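Local structure of GDSL-like Lipase/Acylhydrolase family protein (Neisseria meningitidis, 4K7J) at residues W88-N93 / Q97-V102. The protein is a peptidoglycan O-acetylesterase of the SGNH hydrolase family, which probably removes O-acetyl groups from cell-wall peptidoglycan by means of a catalytic triad. Residues are numbered along the deposited sequence; the frame is centred on the assembly and turned at random.
Sequences WVYPAN and QRMAAV
The side-chain amide of Q97 is gripped by three hydrogen bonds: its NE2 donates to Y90 OH at 2.9 Å and to the carbonyl oxygen of G215, while its OE1 accepts from the backbone N of N217. The phenol oxygen lies only 4° out of the amide plane, but the bond to it is moderately bent (148° at the hydrogen), and the amide plane stands 59° from the ring. Extended beyond CG, Q97 crosses the end of the ring at about a right angle, with its CB 3.5 Å from Y90 OH.

M99 lies over one face of the same ring. Its CG, anti to the carbonyl carbon, already rests 3.5 Å from Y90 CD2, and the two bends that follow in the chain bring SD and CE over the face. M99 SD is 4.2 Å from the Y90 ring centroid, close to the ring normal, in a Met-aromatic contact. M99 CE makes a CH-pi contact at 3.8 Å from that centroid. The sulfur also receives a weak hydrogen bond from Y90 N at 3.6 Å and touches V89 CB. Next to the sulfur, V89 and V102 meet tip to tip through their CG2 methyls, 3.8 Å apart.

I125 of strand 125-128 touches both Y90 and Q97, and Y90 O accepts a hydrogen bond from H104. Both segments belong to the loop between helix 68-81 and strand 102-106, in the part of the chain that matches the N-terminal family of peptidoglycan O-acetylesterases. Through Q97, this loop is bonded to the end of edge strand 208-215 of the mixed sheet and to N217 just past it. The phenol is thus fixed by a polar bond at its oxygen and by a thioether over one face.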
# COMPACT_ATOMS: atom_id res chain seq x y z
N TRP A 88 -2.38 -5.77 6.41
CA TRP A 88 -2.58 -6.56 5.20
C TRP A 88 -1.24 -6.89 4.56
O TRP A 88 -0.52 -5.98 4.13
CB TRP A 88 -3.42 -5.78 4.18
CG TRP A 88 -4.87 -5.54 4.58
CD1 TRP A 88 -5.40 -4.40 5.10
CD2 TRP A 88 -5.95 -6.48 4.48
NE1 TRP A 88 -6.76 -4.56 5.32
CE2 TRP A 88 -7.12 -5.83 4.96
CE3 TRP A 88 -6.05 -7.81 4.04
CZ2 TRP A 88 -8.37 -6.47 5.00
CZ3 TRP A 88 -7.29 -8.44 4.08
CH2 TRP A 88 -8.44 -7.77 4.56
N VAL A 89 -0.91 -8.18 4.47
CA VAL A 89 0.35 -8.63 3.86
C VAL A 89 0.17 -9.67 2.74
O VAL A 89 -0.92 -10.21 2.56
CB VAL A 89 1.29 -9.19 4.93
CG1 VAL A 89 1.38 -8.21 6.10
CG2 VAL A 89 0.80 -10.54 5.42
N TYR A 90 1.23 -9.94 1.99
CA TYR A 90 1.17 -10.90 0.89
C TYR A 90 0.77 -12.27 1.42
O TYR A 90 1.10 -12.62 2.54
CB TYR A 90 2.54 -11.06 0.22
CG TYR A 90 3.12 -9.83 -0.45
CD1 TYR A 90 2.33 -8.73 -0.76
CD2 TYR A 90 4.47 -9.78 -0.79
CE1 TYR A 90 2.87 -7.61 -1.37
CE2 TYR A 90 5.02 -8.66 -1.41
CZ TYR A 90 4.22 -7.58 -1.70
OH TYR A 90 4.76 -6.47 -2.30
N PRO A 91 0.07 -13.05 0.59
CA PRO A 91 -0.22 -14.43 1.01
C PRO A 91 0.97 -15.37 0.78
O PRO A 91 0.91 -16.51 1.22
CB PRO A 91 -1.39 -14.81 0.09
CG PRO A 91 -1.15 -14.03 -1.15
CD PRO A 91 -0.54 -12.72 -0.70
N ALA A 92 2.02 -14.90 0.11
CA ALA A 92 3.19 -15.72 -0.22
C ALA A 92 4.32 -14.82 -0.68
O ALA A 92 4.08 -13.65 -0.95
CB ALA A 92 2.84 -16.72 -1.33
N ASN A 93 5.54 -15.35 -0.77
CA ASN A 93 6.64 -14.61 -1.38
C ASN A 93 6.22 -14.16 -2.77
O ASN A 93 5.61 -14.92 -3.50
CB ASN A 93 7.92 -15.45 -1.48
CG ASN A 93 8.50 -15.79 -0.12
OD1 ASN A 93 8.53 -14.94 0.79
ND2 ASN A 93 8.96 -17.03 0.04
N GLN A 97 9.66 -8.44 -4.87
CA GLN A 97 8.95 -7.55 -3.95
C GLN A 97 9.17 -8.05 -2.53
O GLN A 97 9.72 -9.13 -2.32
CB GLN A 97 7.46 -7.44 -4.34
CG GLN A 97 7.28 -7.02 -5.81
CD GLN A 97 5.85 -6.62 -6.21
OE1 GLN A 97 5.57 -6.43 -7.39
NE2 GLN A 97 4.95 -6.46 -5.23
N ARG A 98 8.74 -7.28 -1.54
CA ARG A 98 9.17 -7.57 -0.18
C ARG A 98 8.16 -7.16 0.90
O ARG A 98 7.55 -6.09 0.83
CB ARG A 98 10.53 -6.89 0.06
CG ARG A 98 10.98 -6.80 1.51
CD ARG A 98 12.35 -6.11 1.60
NE ARG A 98 12.80 -5.99 2.98
CZ ARG A 98 12.60 -4.94 3.76
NH1 ARG A 98 11.93 -3.87 3.30
NH2 ARG A 98 13.04 -4.94 5.01
N MET A 99 7.96 -8.03 1.88
CA MET A 99 7.25 -7.66 3.10
C MET A 99 8.27 -7.61 4.22
O MET A 99 8.94 -8.60 4.48
CB MET A 99 6.19 -8.70 3.46
CG MET A 99 4.97 -8.76 2.56
SD MET A 99 3.75 -7.52 2.97
CE MET A 99 4.19 -6.24 1.79
N ALA A 100 8.39 -6.47 4.89
CA ALA A 100 9.37 -6.37 5.98
C ALA A 100 8.87 -7.01 7.27
O ALA A 100 9.66 -7.51 8.07
CB ALA A 100 9.74 -4.92 6.23
N ALA A 101 7.55 -6.99 7.46
CA ALA A 101 6.93 -7.35 8.75
C ALA A 101 6.63 -8.84 8.95
O ALA A 101 6.37 -9.27 10.07
CB ALA A 101 5.65 -6.53 8.95
N VAL A 102 6.65 -9.62 7.87
CA VAL A 102 6.45 -11.07 7.98
C VAL A 102 7.35 -11.86 7.06
O VAL A 102 7.83 -11.36 6.04
CB VAL A 102 5.01 -11.50 7.65
CG1 VAL A 102 4.14 -11.39 8.86
CG2 VAL A 102 4.46 -10.72 6.47